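Local coordinates for ribokinase (Cryptococcus neoformans var. grubii serotype A, PDB 6CW5), which probably phosphorylates D-ribose at O-5 with ATP and magnesium, giving D-ribose 5-phosphate for nucleotide synthesis and the pentose phosphate pathway, at residues T133-L141 with Y155-S163; W186-E196 with Y236-L247. All coordinates share one frame; numbering follows the deposited sequence.

Overall arrangement
From the N terminus the chain first reaches interaction 1, where residues 133-141 lead into strand 140-143 and, after a short loop, helix 149-161 folds back so that 155-163 packs on them. Strand 167-170 follows and completes this beta-alpha-beta unit. Interaction 2 then closes a longer, largely helical excursion, bringing strand 242-246 back alongside strand 191-195. The two loops follow one another in series, neither nested nor crossed, and both reach the same nine-stranded sheet, on which strand 167-170 lies between 140-143 and 191-195. They also touch directly: Leu156 of interaction 1 packs on Leu189, and the helix backbone at Gly160 meets the ring of His188.

Interaction 1 (T133-L141 with Y155-S163)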
loop_
_atom_site.group_PDB
_atom_site.type_symbol
_atom_site.label_atom_id
_atom_site.label_comp_id
_atom_site.label_asym_id
_atom_site.label_seq_id
_atom_site.Cartn_x
_atom_site.Cartn_y
_atom_site.Cartn_z
ATOM N N THR A 133 -5.400 11.042 0.881
ATOM C CA THR A 133 -4.851 11.388 2.191
ATOM C C THR A 133 -3.856 12.528 2.004
ATOM O O THR A 133 -2.907 12.423 1.221
ATOM C CB THR A 133 -4.213 10.176 2.875
ATOM O OG1 THR A 133 -5.207 9.146 3.050
ATOM C CG2 THR A 133 -3.660 10.566 4.255
ATOM N N SER A 134 -4.150 13.658 2.615
ATOM C CA SER A 134 -3.300 14.826 2.539
ATOM C C SER A 134 -2.432 14.843 3.775
ATOM O O SER A 134 -2.876 14.468 4.869
ATOM C CB SER A 134 -4.122 16.107 2.465
ATOM O OG SER A 134 -3.284 17.261 2.432
ATOM N N LEU A 135 -1.187 15.250 3.593
ATOM C CA LEU A 135 -0.298 15.479 4.715
ATOM C C LEU A 135 -0.164 16.959 5.016
ATOM O O LEU A 135 0.731 17.352 5.770
ATOM C CB LEU A 135 1.074 14.860 4.435
ATOM C CG LEU A 135 1.027 13.356 4.208
ATOM C CD1 LEU A 135 2.435 12.829 4.053
ATOM C CD2 LEU A 135 0.313 12.597 5.356
ATOM N N ALA A 136 -1.057 17.781 4.445
ATOM C CA ALA A 136 -0.863 19.225 4.432
ATOM C C ALA A 136 -0.723 19.807 5.834
ATOM O O ALA A 136 0.028 20.769 6.030
ATOM C CB ALA A 136 -2.025 19.900 3.696
ATOM N N THR A 137 -1.444 19.264 6.819
ATOM C CA THR A 137 -1.416 19.877 8.145
ATOM C C THR A 137 -0.277 19.363 9.014
ATOM O O THR A 137 -0.111 19.840 10.143
ATOM C CB THR A 137 -2.746 19.652 8.873
ATOM O OG1 THR A 137 -2.938 18.257 9.117
ATOM C CG2 THR A 137 -3.917 20.168 8.046
ATOM N N TYR A 138 0.515 18.416 8.529
ATOM C CA TYR A 138 1.483 17.714 9.364
ATOM C C TYR A 138 2.911 18.144 9.065
ATOM O O TYR A 138 3.270 18.380 7.909
ATOM C CB TYR A 138 1.363 16.206 9.169
ATOM C CG TYR A 138 -0.021 15.734 9.503
ATOM C CD1 TYR A 138 -0.468 15.727 10.825
ATOM C CD2 TYR A 138 -0.900 15.337 8.503
ATOM C CE1 TYR A 138 -1.741 15.297 11.140
ATOM C CE2 TYR A 138 -2.184 14.902 8.809
ATOM C CZ TYR A 138 -2.593 14.896 10.127
ATOM O OH TYR A 138 -3.859 14.486 10.439
ATOM N N THR A 139 3.721 18.231 10.124
ATOM C CA THR A 139 5.155 18.431 10.018
ATOM C C THR A 139 5.937 17.156 10.301
ATOM O O THR A 139 7.109 17.063 9.911
ATOM C CB THR A 139 5.618 19.524 10.998
ATOM O OG1 THR A 139 5.210 19.175 12.332
ATOM C CG2 THR A 139 5.028 20.891 10.627
ATOM N N HIS A 140 5.324 16.184 10.983
ATOM C CA HIS A 140 6.012 14.964 11.398
ATOM C C HIS A 140 5.140 13.760 11.085
ATOM O O HIS A 140 3.915 13.827 11.231
ATOM C CB HIS A 140 6.339 15.001 12.914
ATOM C CG HIS A 140 7.401 16.000 13.257
ATOM N ND1 HIS A 140 7.198 17.361 13.162
ATOM C CD2 HIS A 140 8.692 15.836 13.624
ATOM C CE1 HIS A 140 8.311 17.992 13.491
ATOM N NE2 HIS A 140 9.234 17.092 13.765
ATOM N N LEU A 141 5.782 12.660 10.680
ATOM C CA LEU A 141 5.123 11.383 10.440
ATOM C C LEU A 141 5.796 10.317 11.280
ATOM O O LEU A 141 7.030 10.235 11.319
ATOM C CB LEU A 141 5.176 10.989 8.964
ATOM C CG LEU A 141 4.695 9.573 8.620
ATOM C CD1 LEU A 141 3.131 9.476 8.681
ATOM C CD2 LEU A 141 5.225 9.166 7.229
ATOM N N TYR A 155 2.707 6.369 2.825
ATOM C CA TYR A 155 2.734 7.565 3.669
ATOM C C TYR A 155 4.148 8.124 3.795
ATOM O O TYR A 155 4.352 9.346 3.734
ATOM C CB TYR A 155 2.192 7.251 5.059
ATOM C CG TYR A 155 0.680 7.198 5.132
ATOM C CD1 TYR A 155 -0.037 6.237 4.430
ATOM C CD2 TYR A 155 -0.025 8.125 5.892
ATOM C CE1 TYR A 155 -1.443 6.200 4.521
ATOM C CE2 TYR A 155 -1.403 8.088 5.990
ATOM C CZ TYR A 155 -2.106 7.119 5.297
ATOM O OH TYR A 155 -3.494 7.094 5.380
ATOM N N LEU A 156 5.135 7.247 3.972
ATOM C CA LEU A 156 6.528 7.721 4.037
ATOM C C LEU A 156 6.942 8.404 2.746
ATOM O O LEU A 156 7.609 9.459 2.762
ATOM C CB LEU A 156 7.469 6.545 4.332
ATOM C CG LEU A 156 8.974 6.873 4.262
ATOM C CD1 LEU A 156 9.315 7.866 5.348
ATOM C CD2 LEU A 156 9.777 5.588 4.451
ATOM N N THR A 157 6.560 7.834 1.608
ATOM C CA THR A 157 6.914 8.453 0.326
ATOM C C THR A 157 6.255 9.812 0.179
ATOM O O THR A 157 6.893 10.788 -0.262
ATOM C CB THR A 157 6.503 7.511 -0.808
ATOM O OG1 THR A 157 7.224 6.272 -0.651
ATOM C CG2 THR A 157 6.853 8.127 -2.168
ATOM N N ALA A 158 4.981 9.909 0.559
ATOM C CA ALA A 158 4.298 11.197 0.499
ATOM C C ALA A 158 4.960 12.212 1.424
ATOM O O ALA A 158 5.028 13.416 1.107
ATOM C CB ALA A 158 2.820 11.019 0.876
ATOM N N ALA A 159 5.421 11.748 2.584
ATOM C CA ALA A 159 6.093 12.623 3.531
ATOM C C ALA A 159 7.402 13.135 2.943
ATOM O O ALA A 159 7.707 14.334 3.015
ATOM C CB ALA A 159 6.335 11.869 4.848
ATOM N N GLY A 160 8.173 12.238 2.326
ATOM C CA GLY A 160 9.471 12.633 1.806
ATOM C C GLY A 160 9.364 13.488 0.575
ATOM O O GLY A 160 10.256 14.295 0.298
ATOM N N GLN A 161 8.270 13.343 -0.180
ATOM C CA GLN A 161 8.088 14.129 -1.392
ATOM C C GLN A 161 7.291 15.403 -1.174
ATOM O O GLN A 161 7.077 16.142 -2.134
ATOM C CB GLN A 161 7.418 13.280 -2.471
ATOM C CG GLN A 161 8.273 12.088 -2.859
ATOM C CD GLN A 161 7.639 11.243 -3.927
ATOM O OE1 GLN A 161 6.411 11.247 -4.114
ATOM N NE2 GLN A 161 8.466 10.506 -4.640
ATOM N N SER A 162 6.873 15.691 0.052
ATOM C CA SER A 162 6.202 16.951 0.321
ATOM C C SER A 162 7.178 18.114 0.229
ATOM O O SER A 162 8.400 17.947 0.263
ATOM C CB SER A 162 5.553 16.955 1.699
ATOM O OG SER A 162 4.615 15.899 1.790
ATOM N N SER A 163 6.605 19.306 0.147
ATOM C CA SER A 163 7.356 20.542 -0.062
ATOM C C SER A 163 7.002 21.499 1.063
ATOM O O SER A 163 5.914 22.102 1.044
ATOM C CB SER A 163 7.007 21.141 -1.420
ATOM O OG SER A 163 8.110 21.834 -1.961
#
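The backbones stay well apart where the start of strand 140-143 faces helix 149-161 around Ala159: Leu141 CA is 7.1 Å from Ala159 CA, and Leu135 CA is about as far from it. Ahead of the strand the chain bends through a type I beta turn from Leu135 to Tyr138, overlapped at its start by an ST turn in which Ser134 OG accepts from Ala136 N. This bend brings Leu135 against the helix beside the strand's own leucine. The contact is mainly apolar, and two leucine methyl groups carry it. Leu135 reaches over with one branch, its CD1 lying 3.7 Å from Ala158 CB and close to the backbone N of Ala159. Leu141 uses CD2, which rests 3.8 Å from Ala159 CB and also meets Leu156 CA and the carbonyl oxygen of Tyr155; with CG anti to the backbone N (chi1 171°), CD2 is set down on the helix. Ala159 CB thus touches both leucines, and the small alanine side chains let the methyl groups come close to the helix backbone. Nearby, Ser162 OG donates to Ala158 O at 2.6 Å, turning back onto the helix backbone. At the other end, Thr133 crosses the Tyr155 side chain at about a right angle, its CG2 3.8 Å from Tyr155 CE2 and oblique to the ring. Tyr155 CG stands beside its backbone N (chi1 -79°), and the phenol runs out to Thr133, while its OH is hydrogen-bonded to Asp69. A phosphate ion, probably from the crystallisation liquor, lies near this tyrosine. The contact joins the first strand and the helix of the beta-alpha-beta unit formed by 140-143, 149-161 and 167-170; strand 15-18 adjoins it through Leu16, which touches Leu135 and Tyr155, while Leu156 packs on Ser168 of strand 167-170.

Interaction 2 (W186-E196 with Y236-L247); sequences WKHLSWLIVNE and YFSKNVGIICTL
Parallel pairing of strands 191-195 and 242-246, in the large sheet of the PfkB-family fold, delivers Asn195 and Thr246, both of which bind ADP in this protein, although no nucleotide is bound here, side by side at the strand ends. The ladder begins where Gly242 N donates to Ser190 O and continues through Leu192, whose N reaches Gly242 O at 2.8 Å and whose O accepts from Ile244 N. Val194 extends it: its N binds Ile244 O, and its O takes Thr246 N at 2.8 Å. At the nucleotide end Thr246 OG1 lies 3.4 Å from Asn195 CB; Asn195 OD1 caps the following helix at Glu198 N. On the face carrying Trp191 and Ile244, the Trp191 indole lies obliquely against Gly242, with CE3 3.4 Å from Gly242 C, and its CZ3 meets Ile244 CD1. Before the strands, Phe237 CE1 sits 3.5 Å above one face of the Trp186 indole, offset toward its rim, while the ring planes incline at 46°. Phe237 CG is anti to the backbone N (chi1 -159°), which turns the phenyl so that CE1 reaches Trp186 and Phe237 CZ lies 3.9 Å from Leu192 CD2. A water bridges Ser190 O and Asn240 O. Strand 167-170 flanks 191-195 and strand 252-255 flanks 242-246; helix 279-292 covers Trp191, Ile193 and Ile244, whereas helix 220-233 packs on Phe237 and Leu247.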
loop_
_atom_site.group_PDB
_atom_site.type_symbol
_atom_site.label_atom_id
_atom_site.label_comp_id
_atom_site.label_asym_id
_atom_site.label_seq_id
_atom_site.Cartn_x
_atom_site.Cartn_y
_atom_site.Cartn_z
ATOM N N TRP A 186 14.665 4.299 2.059
ATOM C CA TRP A 186 15.359 4.975 3.149
ATOM C C TRP A 186 15.611 6.443 2.856
ATOM O O TRP A 186 15.715 7.244 3.793
ATOM C CB TRP A 186 16.695 4.282 3.418
ATOM C CG TRP A 186 16.461 2.846 3.820
ATOM C CD1 TRP A 186 16.741 1.738 3.074
ATOM C CD2 TRP A 186 15.870 2.377 5.040
ATOM N NE1 TRP A 186 16.370 0.607 3.761
ATOM C CE2 TRP A 186 15.840 0.966 4.972
ATOM C CE3 TRP A 186 15.375 3.008 6.192
ATOM C CZ2 TRP A 186 15.326 0.164 6.012
ATOM C CZ3 TRP A 186 14.875 2.213 7.228
ATOM C CH2 TRP A 186 14.848 0.803 7.124
ATOM N N LYS A 187 15.759 6.813 1.585
ATOM C CA LYS A 187 16.070 8.211 1.304
ATOM C C LYS A 187 14.988 9.159 1.795
ATOM O O LYS A 187 15.282 10.342 1.987
ATOM C CB LYS A 187 16.307 8.436 -0.191
ATOM C CG LYS A 187 15.108 8.127 -1.061
ATOM C CD LYS A 187 15.415 8.320 -2.524
ATOM C CE LYS A 187 14.244 7.880 -3.380
ATOM N NZ LYS A 187 14.539 8.077 -4.823
ATOM N N HIS A 188 13.746 8.687 1.991
ATOM C CA HIS A 188 12.651 9.547 2.449
ATOM C C HIS A 188 12.574 9.669 3.957
ATOM O O HIS A 188 11.796 10.486 4.465
ATOM C CB HIS A 188 11.294 9.005 1.950
ATOM C CG HIS A 188 11.160 9.042 0.464
ATOM N ND1 HIS A 188 11.554 10.134 -0.281
ATOM C CD2 HIS A 188 10.690 8.129 -0.421
ATOM C CE1 HIS A 188 11.326 9.893 -1.561
ATOM N NE2 HIS A 188 10.796 8.687 -1.670
ATOM N N LEU A 189 13.355 8.886 4.682
ATOM C CA LEU A 189 13.189 8.742 6.120
ATOM C C LEU A 189 14.113 9.692 6.869
ATOM O O LEU A 189 15.322 9.714 6.617
ATOM C CB LEU A 189 13.492 7.304 6.536
ATOM C CG LEU A 189 13.284 7.052 8.005
ATOM C CD1 LEU A 189 11.795 7.171 8.327
ATOM C CD2 LEU A 189 13.803 5.627 8.304
ATOM N N SER A 190 13.552 10.454 7.813
ATOM C CA SER A 190 14.418 11.346 8.588
ATOM C C SER A 190 15.100 10.622 9.740
ATOM O O SER A 190 16.276 10.889 10.023
ATOM C CB SER A 190 13.630 12.531 9.154
ATOM O OG SER A 190 12.799 13.134 8.163
ATOM N N TRP A 191 14.362 9.761 10.451
ATOM C CA TRP A 191 14.874 9.096 11.648
ATOM C C TRP A 191 14.473 7.635 11.676
ATOM O O TRP A 191 13.301 7.306 11.484
ATOM C CB TRP A 191 14.350 9.752 12.926
ATOM C CG TRP A 191 14.974 11.080 13.214
ATOM C CD1 TRP A 191 14.461 12.315 12.951
ATOM C CD2 TRP A 191 16.239 11.287 13.842
ATOM N NE1 TRP A 191 15.344 13.291 13.388
ATOM C CE2 TRP A 191 16.443 12.675 13.935
ATOM C CE3 TRP A 191 17.222 10.418 14.336
ATOM C CZ2 TRP A 191 17.588 13.226 14.510
ATOM C CZ3 TRP A 191 18.358 10.962 14.916
ATOM C CH2 TRP A 191 18.532 12.357 14.989
ATOM N N LEU A 192 15.441 6.767 11.953
ATOM C CA LEU A 192 15.179 5.360 12.237
ATOM C C LEU A 192 15.352 5.144 13.733
ATOM O O LEU A 192 16.386 5.517 14.292
ATOM C CB LEU A 192 16.151 4.464 11.457
ATOM C CG LEU A 192 16.218 2.978 11.850
ATOM C CD1 LEU A 192 14.940 2.254 11.353
ATOM C CD2 LEU A 192 17.466 2.322 11.247
ATOM N N ILE A 193 14.367 4.513 14.376
ATOM C CA ILE A 193 14.458 4.144 15.787
ATOM C C ILE A 193 14.457 2.625 15.875
ATOM O O ILE A 193 13.481 1.974 15.474
ATOM C CB ILE A 193 13.308 4.722 16.623
ATOM C CG1 ILE A 193 13.231 6.232 16.482
ATOM C CG2 ILE A 193 13.537 4.381 18.110
ATOM C CD1 ILE A 193 12.160 6.841 17.412
ATOM N N VAL A 194 15.534 2.066 16.424
ATOM C CA VAL A 194 15.693 0.621 16.599
ATOM C C VAL A 194 16.271 0.342 17.978
ATOM O O VAL A 194 16.861 1.218 18.607
ATOM C CB VAL A 194 16.641 0.012 15.535
ATOM C CG1 VAL A 194 15.938 -0.022 14.172
ATOM C CG2 VAL A 194 17.986 0.812 15.449
ATOM N N ASN A 195 16.124 -0.918 18.444
ATOM C CA ASN A 195 16.956 -1.430 19.526
ATOM C C ASN A 195 18.127 -2.192 18.909
ATOM O O ASN A 195 18.219 -2.326 17.690
ATOM C CB ASN A 195 16.129 -2.298 20.496
ATOM C CG ASN A 195 15.470 -3.499 19.807
ATOM O OD1 ASN A 195 16.072 -4.131 18.948
ATOM N ND2 ASN A 195 14.224 -3.807 20.181
ATOM N N GLU A 196 19.057 -2.690 19.747
ATOM C CA GLU A 196 20.272 -3.252 19.159
ATOM C C GLU A 196 19.984 -4.489 18.310
ATOM O O GLU A 196 20.690 -4.742 17.328
ATOM C CB GLU A 196 21.307 -3.585 20.237
ATOM C CG GLU A 196 20.921 -4.747 21.128
ATOM C CD GLU A 196 19.999 -4.376 22.282
ATOM O OE1 GLU A 196 19.398 -3.279 22.274
ATOM O OE2 GLU A 196 19.885 -5.204 23.216
ATOM N N TYR A 236 22.646 -0.091 0.685
ATOM C CA TYR A 236 21.215 -0.382 0.747
ATOM C C TYR A 236 20.458 0.642 1.569
ATOM O O TYR A 236 19.225 0.728 1.460
ATOM C CB TYR A 236 20.944 -1.769 1.351
ATOM C CG TYR A 236 21.272 -2.956 0.476
ATOM C CD1 TYR A 236 20.514 -3.248 -0.652
ATOM C CD2 TYR A 236 22.324 -3.816 0.800
ATOM C CE1 TYR A 236 20.815 -4.347 -1.456
ATOM C CE2 TYR A 236 22.631 -4.921 -0.003
ATOM C CZ TYR A 236 21.871 -5.178 -1.118
ATOM O OH TYR A 236 22.162 -6.259 -1.911
ATOM N N PHE A 237 21.168 1.417 2.385
ATOM C CA PHE A 237 20.549 2.342 3.324
ATOM C C PHE A 237 20.526 3.715 2.653
ATOM O O PHE A 237 20.509 3.801 1.422
ATOM C CB PHE A 237 21.349 2.335 4.640
ATOM C CG PHE A 237 20.588 2.843 5.855
ATOM C CD1 PHE A 237 19.358 2.295 6.211
ATOM C CD2 PHE A 237 21.136 3.852 6.642
ATOM C CE1 PHE A 237 18.683 2.740 7.342
ATOM C CE2 PHE A 237 20.460 4.332 7.754
ATOM C CZ PHE A 237 19.227 3.785 8.103
ATOM N N SER A 238 20.514 4.789 3.431
ATOM C CA SER A 238 20.673 6.126 2.874
ATOM C C SER A 238 21.478 6.968 3.851
ATOM O O SER A 238 21.270 6.869 5.058
ATOM C CB SER A 238 19.307 6.793 2.648
ATOM O OG SER A 238 19.442 8.170 2.339
ATOM N N LYS A 239 22.351 7.834 3.324
ATOM C CA LYS A 239 23.157 8.691 4.202
ATOM C C LYS A 239 22.344 9.809 4.838
ATOM O O LYS A 239 22.863 10.530 5.692
ATOM C CB LYS A 239 24.332 9.255 3.410
ATOM C CG LYS A 239 25.379 8.160 3.109
ATOM C CD LYS A 239 26.619 8.710 2.406
ATOM C CE LYS A 239 27.647 7.586 2.128
ATOM N NZ LYS A 239 28.742 8.115 1.206
ATOM N N ASN A 240 21.083 9.968 4.464
ATOM C CA ASN A 240 20.301 11.072 4.996
ATOM C C ASN A 240 19.550 10.712 6.282
ATOM O O ASN A 240 18.941 11.601 6.877
ATOM C CB ASN A 240 19.355 11.553 3.907
ATOM C CG ASN A 240 20.127 12.112 2.723
ATOM O OD1 ASN A 240 21.132 12.790 2.915
ATOM N ND2 ASN A 240 19.706 11.787 1.514
ATOM N N VAL A 241 19.637 9.469 6.737
ATOM C CA VAL A 241 18.822 8.956 7.841
ATOM C C VAL A 241 19.575 9.113 9.161
ATOM O O VAL A 241 20.699 8.619 9.295
ATOM C CB VAL A 241 18.450 7.483 7.612
ATOM C CG1 VAL A 241 17.488 6.992 8.729
ATOM C CG2 VAL A 241 17.813 7.271 6.231
ATOM N N GLY A 242 18.964 9.812 10.134
ATOM C CA GLY A 242 19.481 9.774 11.493
ATOM C C GLY A 242 19.055 8.484 12.183
ATOM O O GLY A 242 18.042 7.876 11.838
ATOM N N ILE A 243 19.851 8.036 13.153
ATOM C CA ILE A 243 19.594 6.755 13.816
ATOM C C ILE A 243 19.595 6.943 15.332
ATOM O O ILE A 243 20.527 7.530 15.892
ATOM C CB ILE A 243 20.625 5.679 13.418
ATOM C CG1 ILE A 243 20.532 5.383 11.912
ATOM C CG2 ILE A 243 20.404 4.395 14.240
ATOM C CD1 ILE A 243 21.822 4.826 11.278
ATOM N N ILE A 244 18.548 6.436 15.983
ATOM C CA ILE A 244 18.496 6.279 17.436
ATOM C C ILE A 244 18.512 4.781 17.686
ATOM O O ILE A 244 17.651 4.066 17.165
ATOM C CB ILE A 244 17.216 6.880 18.040
ATOM C CG1 ILE A 244 17.058 8.378 17.724
ATOM C CG2 ILE A 244 17.207 6.650 19.552
ATOM C CD1 ILE A 244 18.149 9.241 18.251
ATOM N N CYS A 245 19.490 4.292 18.439
ATOM C CA CYS A 245 19.528 2.874 18.802
ATOM C C CYS A 245 19.392 2.759 20.317
ATOM O O CYS A 245 20.294 3.166 21.058
ATOM C CB CYS A 245 20.819 2.200 18.314
ATOM S SG CYS A 245 20.806 0.419 18.663
ATOM N N THR A 246 18.262 2.230 20.783
ATOM C CA THR A 246 18.094 2.008 22.209
ATOM C C THR A 246 18.865 0.756 22.607
ATOM O O THR A 246 18.921 -0.221 21.854
ATOM C CB THR A 246 16.611 1.885 22.576
ATOM O OG1 THR A 246 16.037 0.765 21.901
ATOM C CG2 THR A 246 15.863 3.131 22.117
ATOM N N LEU A 247 19.520 0.812 23.767
ATOM C CA LEU A 247 20.263 -0.323 24.293
ATOM C C LEU A 247 19.698 -0.759 25.640
ATOM O O LEU A 247 20.449 -1.170 26.521
ATOM C CB LEU A 247 21.754 -0.002 24.421
ATOM C CG LEU A 247 22.503 0.643 23.236
ATOM C CD1 LEU A 247 23.933 1.082 23.635
ATOM C CD2 LEU A 247 22.533 -0.281 22.011
HETATM O O HOH W 1 17.709 13.064 9.383
#